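Local atomic coordinates of major capsid protein P2 (Pseudoalteromonas phage pm2, PDB entry 2VVF), a protein that forms the outer protein shell of a marine lipid-containing bacteriophage, assembling as trimers of a double jelly-roll subunit. Residues A[17-22]-A[116-121]; A[88-93]-A[222-227]; A[147-152]-A[255-260]. All blocks are in the same frame, centred on the assembly; numbering follows the deposited sequence.

Contact 1 (A[17-22]-A[116-121])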
loop_
_atom_site.group_PDB
_atom_site.type_symbol
_atom_site.label_atom_id
_atom_site.label_comp_id
_atom_site.label_asym_id
_atom_site.label_seq_id
_atom_site.Cartn_x
_atom_site.Cartn_y
_atom_site.Cartn_z
ATOM N N ASN A 17 -15.944 14.291 -35.166
ATOM C CA ASN A 17 -14.658 14.054 -35.810
ATOM C C ASN A 17 -13.996 12.770 -35.329
ATOM O O ASN A 17 -14.261 12.294 -34.226
ATOM C CB ASN A 17 -13.716 15.233 -35.561
ATOM C CG ASN A 17 -13.698 16.221 -36.710
ATOM O OD1 ASN A 17 -14.600 16.236 -37.547
ATOM N ND2 ASN A 17 -12.671 17.059 -36.748
ATOM N N SER A 18 -13.117 12.226 -36.164
ATOM C CA SER A 18 -12.363 11.025 -35.823
ATOM C C SER A 18 -10.913 11.446 -35.618
ATOM O O SER A 18 -10.197 11.727 -36.581
ATOM C CB SER A 18 -12.454 9.992 -36.948
ATOM O OG SER A 18 -13.513 9.080 -36.720
ATOM N N CYS A 19 -10.496 11.530 -34.361
ATOM C CA CYS A 19 -9.143 11.965 -34.049
ATOM C C CYS A 19 -8.234 10.823 -33.633
ATOM O O CYS A 19 -8.679 9.691 -33.438
ATOM C CB CYS A 19 -9.159 13.053 -32.974
ATOM S SG CYS A 19 -10.416 14.321 -33.229
ATOM N N SER A 20 -6.951 11.133 -33.500
ATOM C CA SER A 20 -5.970 10.129 -33.128
ATOM C C SER A 20 -4.806 10.750 -32.366
ATOM O O SER A 20 -4.409 11.882 -32.639
ATOM C CB SER A 20 -5.451 9.431 -34.385
ATOM O OG SER A 20 -4.298 8.664 -34.105
ATOM N N ILE A 21 -4.267 10.003 -31.409
ATOM C CA ILE A 21 -3.116 10.455 -30.641
ATOM C C ILE A 21 -1.900 9.681 -31.129
ATOM O O ILE A 21 -1.620 8.580 -30.659
ATOM C CB ILE A 21 -3.322 10.271 -29.122
ATOM C CG1 ILE A 21 -4.453 11.171 -28.625
ATOM C CG2 ILE A 21 -2.027 10.573 -28.371
ATOM C CD1 ILE A 21 -4.722 11.042 -27.144
ATOM N N LYS A 22 -1.206 10.245 -32.110
ATOM C CA LYS A 22 -0.033 9.596 -32.678
ATOM C C LYS A 22 1.176 9.777 -31.773
ATOM O O LYS A 22 1.637 10.896 -31.548
ATOM C CB LYS A 22 0.249 10.127 -34.083
ATOM C CG LYS A 22 -0.973 10.129 -34.986
ATOM C CD LYS A 22 -0.592 10.302 -36.444
ATOM C CE LYS A 22 -1.768 9.995 -37.356
ATOM N NZ LYS A 22 -1.353 9.874 -38.780
ATOM N N ILE A 116 -3.471 6.054 -30.728
ATOM C CA ILE A 116 -4.617 5.929 -29.839
ATOM C C ILE A 116 -5.776 6.624 -30.544
ATOM O O ILE A 116 -5.969 7.832 -30.407
ATOM C CB ILE A 116 -4.355 6.539 -28.451
ATOM C CG1 ILE A 116 -3.318 5.713 -27.692
ATOM C CG2 ILE A 116 -5.648 6.604 -27.653
ATOM C CD1 ILE A 116 -3.061 6.214 -26.288
ATOM N N LYS A 117 -6.505 5.859 -31.350
ATOM C CA LYS A 117 -7.614 6.396 -32.123
ATOM C C LYS A 117 -8.920 6.414 -31.340
ATOM O O LYS A 117 -9.114 5.627 -30.415
ATOM C CB LYS A 117 -7.788 5.609 -33.424
ATOM C CG LYS A 117 -6.596 5.690 -34.363
ATOM C CD LYS A 117 -6.563 4.507 -35.316
ATOM C CE LYS A 117 -7.283 4.821 -36.618
ATOM N NZ LYS A 117 -6.659 4.128 -37.778
ATOM N N PHE A 118 -9.814 7.315 -31.730
ATOM C CA PHE A 118 -11.112 7.449 -31.082
ATOM C C PHE A 118 -12.008 8.370 -31.900
ATOM O O PHE A 118 -11.527 9.145 -32.724
ATOM C CB PHE A 118 -10.951 7.992 -29.658
ATOM C CG PHE A 118 -10.294 9.343 -29.594
ATOM C CD1 PHE A 118 -8.916 9.455 -29.506
ATOM C CD2 PHE A 118 -11.055 10.502 -29.635
ATOM C CE1 PHE A 118 -8.309 10.697 -29.455
ATOM C CE2 PHE A 118 -10.453 11.746 -29.583
ATOM C CZ PHE A 118 -9.078 11.844 -29.493
ATOM N N ASP A 119 -13.311 8.278 -31.665
ATOM C CA ASP A 119 -14.279 9.104 -32.374
ATOM C C ASP A 119 -14.991 10.044 -31.407
ATOM O O ASP A 119 -15.419 9.631 -30.327
ATOM C CB ASP A 119 -15.309 8.227 -33.089
ATOM C CG ASP A 119 -14.667 7.139 -33.929
ATOM O OD1 ASP A 119 -13.614 7.405 -34.546
ATOM O OD2 ASP A 119 -15.217 6.018 -33.974
ATOM N N ILE A 120 -15.116 11.309 -31.793
ATOM C CA ILE A 120 -15.800 12.288 -30.959
ATOM C C ILE A 120 -17.275 12.344 -31.341
ATOM O O ILE A 120 -17.618 12.589 -32.500
ATOM C CB ILE A 120 -15.139 13.680 -31.046
ATOM C CG1 ILE A 120 -13.622 13.562 -30.887
ATOM C CG2 ILE A 120 -15.720 14.613 -29.991
ATOM C CD1 ILE A 120 -12.904 14.896 -30.881
ATOM N N ASP A 121 -18.147 12.093 -30.371
ATOM C CA ASP A 121 -19.583 12.109 -30.626
ATOM C C ASP A 121 -20.031 13.439 -31.224
ATOM O O ASP A 121 -19.428 14.484 -30.975
ATOM C CB ASP A 121 -20.369 11.805 -29.350
ATOM C CG ASP A 121 -21.837 11.527 -29.623
ATOM O OD1 ASP A 121 -22.148 10.445 -30.165
ATOM O OD2 ASP A 121 -22.679 12.390 -29.299
#

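Contact 2 (A[88-93]-A[222-227])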
loop_
_atom_site.group_PDB
_atom_site.type_symbol
_atom_site.label_atom_id
_atom_site.label_comp_id
_atom_site.label_asym_id
_atom_site.label_seq_id
_atom_site.Cartn_x
_atom_site.Cartn_y
_atom_site.Cartn_z
ATOM N N PRO A 88 0.371 -0.496 -11.586
ATOM C CA PRO A 88 0.815 -0.170 -10.230
ATOM C C PRO A 88 0.473 -1.204 -9.158
ATOM O O PRO A 88 1.087 -1.222 -8.090
ATOM C CB PRO A 88 0.088 1.148 -9.929
ATOM C CG PRO A 88 -0.367 1.673 -11.264
ATOM C CD PRO A 88 -0.631 0.459 -12.088
ATOM N N GLU A 89 -0.515 -2.049 -9.434
ATOM C CA GLU A 89 -0.955 -3.052 -8.470
ATOM C C GLU A 89 -0.131 -4.338 -8.516
ATOM O O GLU A 89 -0.293 -5.221 -7.669
ATOM C CB GLU A 89 -2.437 -3.372 -8.677
ATOM C CG GLU A 89 -3.353 -2.162 -8.590
ATOM C CD GLU A 89 -3.313 -1.304 -9.842
ATOM O OE1 GLU A 89 -2.904 -1.817 -10.905
ATOM O OE2 GLU A 89 -3.695 -0.119 -9.760
ATOM N N MET A 90 0.747 -4.440 -9.508
ATOM C CA MET A 90 1.578 -5.628 -9.671
ATOM C C MET A 90 2.515 -5.872 -8.493
ATOM O O MET A 90 3.086 -4.936 -7.934
ATOM C CB MET A 90 2.380 -5.551 -10.972
ATOM C CG MET A 90 1.527 -5.486 -12.229
ATOM S SD MET A 90 0.149 -6.647 -12.208
ATOM C CE MET A 90 1.006 -8.206 -12.344
ATOM N N LYS A 91 2.670 -7.143 -8.133
ATOM C CA LYS A 91 3.561 -7.555 -7.053
ATOM C C LYS A 91 4.488 -8.645 -7.586
ATOM O O LYS A 91 4.044 -9.562 -8.275
ATOM C CB LYS A 91 2.758 -8.087 -5.862
ATOM C CG LYS A 91 1.779 -7.085 -5.270
ATOM C CD LYS A 91 2.447 -6.197 -4.236
ATOM C CE LYS A 91 3.137 -7.021 -3.162
ATOM N NZ LYS A 91 3.937 -6.168 -2.239
ATOM N N GLY A 92 5.777 -8.528 -7.288
ATOM C CA GLY A 92 6.760 -9.492 -7.769
ATOM C C GLY A 92 6.815 -10.753 -6.915
ATOM O O GLY A 92 6.608 -10.707 -5.701
ATOM N N VAL A 93 7.098 -11.880 -7.560
ATOM C CA VAL A 93 7.203 -13.154 -6.860
ATOM C C VAL A 93 8.666 -13.581 -6.806
ATOM O O VAL A 93 9.164 -14.004 -5.759
ATOM C CB VAL A 93 6.311 -14.232 -7.506
ATOM C CG1 VAL A 93 6.316 -14.092 -9.018
ATOM C CG2 VAL A 93 6.763 -15.622 -7.086
ATOM N N ASP A 222 -11.591 -11.424 -11.148
ATOM C CA ASP A 222 -10.192 -11.023 -11.061
ATOM C C ASP A 222 -9.282 -12.216 -10.784
ATOM O O ASP A 222 -9.388 -12.856 -9.738
ATOM C CB ASP A 222 -10.028 -9.976 -9.957
ATOM C CG ASP A 222 -8.885 -9.024 -10.223
ATOM O OD1 ASP A 222 -7.866 -9.459 -10.802
ATOM O OD2 ASP A 222 -8.999 -7.843 -9.834
ATOM N N PHE A 223 -8.386 -12.504 -11.723
ATOM C CA PHE A 223 -7.454 -13.620 -11.578
ATOM C C PHE A 223 -6.108 -13.150 -11.032
ATOM O O PHE A 223 -5.174 -13.940 -10.902
ATOM C CB PHE A 223 -7.245 -14.327 -12.920
ATOM C CG PHE A 223 -8.482 -14.987 -13.462
ATOM C CD1 PHE A 223 -9.052 -16.067 -12.806
ATOM C CD2 PHE A 223 -9.061 -14.543 -14.638
ATOM C CE1 PHE A 223 -10.190 -16.679 -13.308
ATOM C CE2 PHE A 223 -10.195 -15.153 -15.146
ATOM C CZ PHE A 223 -10.760 -16.221 -14.479
ATOM N N MET A 224 -6.012 -11.861 -10.725
ATOM C CA MET A 224 -4.777 -11.286 -10.200
ATOM C C MET A 224 -5.043 -10.443 -8.959
ATOM O O MET A 224 -4.457 -9.374 -8.786
ATOM C CB MET A 224 -4.092 -10.426 -11.268
ATOM C CG MET A 224 -3.513 -11.216 -12.428
ATOM S SD MET A 224 -2.286 -10.276 -13.354
ATOM C CE MET A 224 -3.122 -8.697 -13.518
ATOM N N LEU A 225 -5.929 -10.932 -8.097
ATOM C CA LEU A 225 -6.297 -10.220 -6.877
ATOM C C LEU A 225 -5.102 -9.877 -5.982
ATOM O O LEU A 225 -5.071 -8.818 -5.354
ATOM C CB LEU A 225 -7.355 -11.005 -6.097
ATOM C CG LEU A 225 -8.774 -10.956 -6.671
ATOM C CD1 LEU A 225 -9.641 -12.059 -6.079
ATOM C CD2 LEU A 225 -9.407 -9.591 -6.442
ATOM N N GLU A 226 -4.122 -10.771 -5.932
ATOM C CA GLU A 226 -2.930 -10.557 -5.114
ATOM C C GLU A 226 -1.894 -9.684 -5.816
ATOM O O GLU A 226 -0.931 -9.233 -5.196
ATOM C CB GLU A 226 -2.289 -11.893 -4.749
ATOM C CG GLU A 226 -3.107 -12.752 -3.807
ATOM C CD GLU A 226 -2.417 -14.060 -3.490
ATOM O OE1 GLU A 226 -2.372 -14.939 -4.376
ATOM O OE2 GLU A 226 -1.879 -14.192 -2.371
ATOM N N GLY A 227 -2.078 -9.470 -7.113
ATOM C CA GLY A 227 -1.140 -8.668 -7.890
ATOM C C GLY A 227 -0.097 -9.572 -8.533
ATOM O O GLY A 227 0.793 -9.106 -9.239
#

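Contact 3 (A[147-152]-A[255-260])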
loop_
_atom_site.group_PDB
_atom_site.type_symbol
_atom_site.label_atom_id
_atom_site.label_comp_id
_atom_site.label_asym_id
_atom_site.label_seq_id
_atom_site.Cartn_x
_atom_site.Cartn_y
_atom_site.Cartn_z
ATOM N N ARG A 147 -6.884 -5.357 -23.823
ATOM C CA ARG A 147 -8.302 -5.328 -23.485
ATOM C C ARG A 147 -9.156 -5.618 -24.717
ATOM O O ARG A 147 -9.114 -4.879 -25.701
ATOM C CB ARG A 147 -8.665 -3.965 -22.893
ATOM C CG ARG A 147 -10.037 -3.891 -22.252
ATOM C CD ARG A 147 -10.483 -2.441 -22.116
ATOM N NE ARG A 147 -11.562 -2.278 -21.146
ATOM C CZ ARG A 147 -12.848 -2.206 -21.469
ATOM N NH1 ARG A 147 -13.220 -2.287 -22.739
ATOM N NH2 ARG A 147 -13.764 -2.058 -20.521
ATOM N N ARG A 148 -9.920 -6.706 -24.658
ATOM C CA ARG A 148 -10.770 -7.111 -25.775
ATOM C C ARG A 148 -12.256 -7.048 -25.433
ATOM O O ARG A 148 -12.658 -7.301 -24.297
ATOM C CB ARG A 148 -10.391 -8.506 -26.272
ATOM C CG ARG A 148 -9.073 -8.556 -27.025
ATOM C CD ARG A 148 -8.862 -7.300 -27.860
ATOM N NE ARG A 148 -7.448 -7.062 -28.137
ATOM C CZ ARG A 148 -6.738 -7.740 -29.033
ATOM N NH1 ARG A 148 -7.312 -8.694 -29.751
ATOM N NH2 ARG A 148 -5.455 -7.463 -29.210
ATOM N N ASN A 149 -13.064 -6.714 -26.435
ATOM C CA ASN A 149 -14.505 -6.568 -26.268
ATOM C C ASN A 149 -15.274 -7.723 -26.902
ATOM O O ASN A 149 -14.975 -8.138 -28.020
ATOM C CB ASN A 149 -14.960 -5.249 -26.904
ATOM C CG ASN A 149 -16.000 -4.528 -26.077
ATOM O OD1 ASN A 149 -16.365 -4.974 -24.987
ATOM N ND2 ASN A 149 -16.484 -3.402 -26.587
ATOM N N PHE A 150 -16.282 -8.217 -26.188
ATOM C CA PHE A 150 -17.128 -9.299 -26.687
ATOM C C PHE A 150 -18.574 -9.069 -26.253
ATOM O O PHE A 150 -18.832 -8.625 -25.135
ATOM C CB PHE A 150 -16.643 -10.659 -26.176
ATOM C CG PHE A 150 -15.206 -10.954 -26.496
ATOM C CD1 PHE A 150 -14.845 -11.437 -27.743
ATOM C CD2 PHE A 150 -14.218 -10.769 -25.544
ATOM C CE1 PHE A 150 -13.524 -11.710 -28.042
ATOM C CE2 PHE A 150 -12.895 -11.040 -25.835
ATOM C CZ PHE A 150 -12.548 -11.513 -27.087
ATOM N N PHE A 151 -19.516 -9.359 -27.145
ATOM C CA PHE A 151 -20.931 -9.184 -26.842
ATOM C C PHE A 151 -21.657 -10.518 -26.935
ATOM O O PHE A 151 -21.582 -11.207 -27.951
ATOM C CB PHE A 151 -21.565 -8.160 -27.785
ATOM C CG PHE A 151 -21.113 -6.750 -27.535
ATOM C CD1 PHE A 151 -21.851 -5.904 -26.724
ATOM C CD2 PHE A 151 -19.940 -6.274 -28.099
ATOM C CE1 PHE A 151 -21.433 -4.608 -26.487
ATOM C CE2 PHE A 151 -19.518 -4.979 -27.869
ATOM C CZ PHE A 151 -20.264 -4.145 -27.061
ATOM N N LYS A 152 -22.337 -10.893 -25.859
ATOM C CA LYS A 152 -23.044 -12.163 -25.830
ATOM C C LYS A 152 -24.404 -12.034 -25.159
ATOM O O LYS A 152 -24.608 -11.171 -24.306
ATOM C CB LYS A 152 -22.198 -13.229 -25.134
ATOM C CG LYS A 152 -21.392 -14.090 -26.090
ATOM C CD LYS A 152 -19.914 -14.050 -25.760
ATOM C CE LYS A 152 -19.073 -14.293 -27.000
ATOM N NZ LYS A 152 -18.123 -15.423 -26.815
ATOM N N GLU A 255 -21.900 -7.269 -22.239
ATOM C CA GLU A 255 -20.632 -6.916 -22.854
ATOM C C GLU A 255 -19.548 -7.561 -22.002
ATOM O O GLU A 255 -19.349 -7.181 -20.847
ATOM C CB GLU A 255 -20.432 -5.400 -22.900
ATOM C CG GLU A 255 -19.123 -4.998 -23.565
ATOM C CD GLU A 255 -18.821 -3.517 -23.454
ATOM O OE1 GLU A 255 -19.735 -2.736 -23.112
ATOM O OE2 GLU A 255 -17.664 -3.133 -23.733
ATOM N N ILE A 256 -18.895 -8.578 -22.553
ATOM C CA ILE A 256 -17.848 -9.290 -21.832
ATOM C C ILE A 256 -16.475 -8.686 -22.115
ATOM O O ILE A 256 -15.993 -8.721 -23.249
ATOM C CB ILE A 256 -17.866 -10.802 -22.143
ATOM C CG1 ILE A 256 -19.235 -11.411 -21.816
ATOM C CG2 ILE A 256 -16.772 -11.518 -21.364
ATOM C CD1 ILE A 256 -19.671 -11.215 -20.383
ATOM N N ILE A 257 -15.848 -8.139 -21.078
ATOM C CA ILE A 257 -14.520 -7.550 -21.207
ATOM C C ILE A 257 -13.474 -8.555 -20.747
ATOM O O ILE A 257 -13.531 -9.045 -19.621
ATOM C CB ILE A 257 -14.401 -6.240 -20.403
ATOM C CG1 ILE A 257 -15.559 -5.300 -20.740
ATOM C CG2 ILE A 257 -13.063 -5.561 -20.679
ATOM C CD1 ILE A 257 -15.672 -4.986 -22.209
ATOM N N VAL A 258 -12.525 -8.868 -21.622
ATOM C CA VAL A 258 -11.464 -9.809 -21.283
ATOM C C VAL A 258 -10.107 -9.124 -21.356
ATOM O O VAL A 258 -9.700 -8.643 -22.412
ATOM C CB VAL A 258 -11.505 -11.059 -22.178
ATOM C CG1 VAL A 258 -10.443 -12.061 -21.743
ATOM C CG2 VAL A 258 -12.887 -11.686 -22.156
ATOM N N GLU A 259 -9.415 -9.073 -20.223
ATOM C CA GLU A 259 -8.097 -8.459 -20.159
ATOM C C GLU A 259 -7.029 -9.514 -20.415
ATOM O O GLU A 259 -6.648 -10.258 -19.512
ATOM C CB GLU A 259 -7.873 -7.811 -18.792
ATOM C CG GLU A 259 -8.726 -6.581 -18.542
ATOM C CD GLU A 259 -8.397 -5.905 -17.226
ATOM O OE1 GLU A 259 -7.340 -5.246 -17.143
ATOM O OE2 GLU A 259 -9.191 -6.040 -16.272
ATOM N N TYR A 260 -6.567 -9.590 -21.658
ATOM C CA TYR A 260 -5.540 -10.551 -22.030
ATOM C C TYR A 260 -4.160 -9.979 -21.725
ATOM O O TYR A 260 -4.013 -8.781 -21.486
ATOM C CB TYR A 260 -5.638 -10.894 -23.519
ATOM C CG TYR A 260 -6.837 -11.739 -23.883
ATOM C CD1 TYR A 260 -6.805 -13.120 -23.748
ATOM C CD2 TYR A 260 -7.994 -11.156 -24.388
ATOM C CE1 TYR A 260 -7.896 -13.895 -24.094
ATOM C CE2 TYR A 260 -9.088 -11.924 -24.735
ATOM C CZ TYR A 260 -9.035 -13.290 -24.584
ATOM O OH TYR A 260 -10.124 -14.055 -24.927
#

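Contact 1 (A[17-22]-A[116-121])
Strand 18-23, at one edge of the four-stranded sheet of the N-terminal jelly roll, runs antiparallel to its neighbour, so that S18 faces D119, C19 faces F118, and S20 faces K117. The pairing begins where N17 O takes the amide of I120 at 2.8 Å. In the hydrogen-bonded pair, F118 N reaches C19 O at 3.1 Å, whereas the return bond from C19 N to F118 O is bent and weak. I21 N gives a further bond to I116 O.

Side chains alternate between two faces, as in one leaf of a jelly-roll sandwich. On the inner face, which carries C19, I21, I116 and F118, the residues are apolar or nearly so and packed toward L129, L34 and I32 of the partner sheet. F118 holds its CG between the backbone N and the carbonyl carbon (chi1 60°), and its ring lies with one face toward C19 O. The ring's CZ meets C19 CB at 3.7 Å, and I21 CG1 comes to its edge at CE1, 4.0 Å away. C19 SG stands obliquely to the ring; a small, weakly polar, polarisable thiol suits this buried place. I120 joins the group through CD1, 3.5 Å from C19 SG, and by packing on L129.

The other face is polar. S18 OG donates to D119 OD1 at 2.7 Å, approaching from above the carboxylate plane, while N46 of the next strand binds OD2. Beside S20, K117 lays its methylene CG 3.8 Å from the serine OG, and its ammonium end leads away from the pair.

Contact 2 (A[88-93]-A[222-227])
M90 and M224 bring their thioethers together obliquely, the methyl of each near the sulfur of the other: M90 CE lies 4.0 Å from M224 SD, and M90 SD 4.1 Å from M224 CE. M90 starts out pointing away from the other loop, but its chain bends twice, and chi3 of -69° sets CE back toward it. The same methyl rests 3.2 Å from G227 O. Flexible, unbranched methionines suit a join between two irregular loops.

G227 O also accepts the amide of K91 at 2.9 Å. G227 closes a type I turn begun at M224, and its positive phi (93°) is easy for a residue without a side chain; its CA lies 3.6 Å from E89 O, and a CB would run into that oxygen and K91 CG. D222 OD1 receives M224 N in an Asx turn, while R71 holds OD2.

K91 lays CG 3.5 Å from E226 O, then leads its ammonium away to D97 of its own chain and D97 of the second subunit; E226 pairs with R102 of that subunit. The chemistry implies a division of labour: one backbone bond and sulfur contacts join the two jelly rolls, while charged ends reach across the trimer interface.

Contact 3 (A[147-152]-A[255-260])
F150 O is approached by two donors of the facing strand: I256 N binds it at 2.6 Å, and E255 CA, 3.4 Å from F150 O, adds a softer CA-H...O contact. R148 and V258 exchange a nearly straight pair of backbone bonds, R148 N to V258 O measuring 3.0 Å.

On the same face, F150 CE2 touches V258 CG2 at 3.7 Å and comes to the edge of the Y260 ring, the two side chains crossing at about a right angle. Aromatic rings and valine suit this largely buried face; Y260 hands its hydroxyl to P165 O. On the other face, R147 stretches out with CG anti to its backbone N (chi1 -169°), and its guanidinium lies flat over I257 CG2, CZ 3.5 Å from that methyl; NH1 hydrogen-bonds to T58 O. E255 CG lies over one face of the F151 ring in a CH-pi contact, 4.1 Å from the ring centre.

Strand 252-263 is flanked by 143-154 on one side and 171-178 on the other, where E255 and I257 form backbone hydrogen bonds with K178 and H176. R147 pairs by backbone with T58 and R148 NE reaches L56 O, tying this C-terminal jelly-roll sheet to strand 54-59 of the N-terminal one.

How the contacts relate
Contacts 1 and 3 are antiparallel strand pairs, one in each jelly roll. Contact 1 is partly buried at its sheet's edge, with an apolar inner face and serine, lysine and aspartate on the other. Contact 3 is buried near the middle of the chain, where even arginines are enclosed and find backbone or carboxylate partners. Contact 2 has no regular structure: two loops, one from each jelly roll, meet through one backbone bond and a pair of methionines beside the trimer interface. Contacts 2 and 3, about 7 Å apart at nearest atoms, both lie where the two halves join, whereas contact 1 lies across the chain's centre from contact 2, their centres about 32 Å apart.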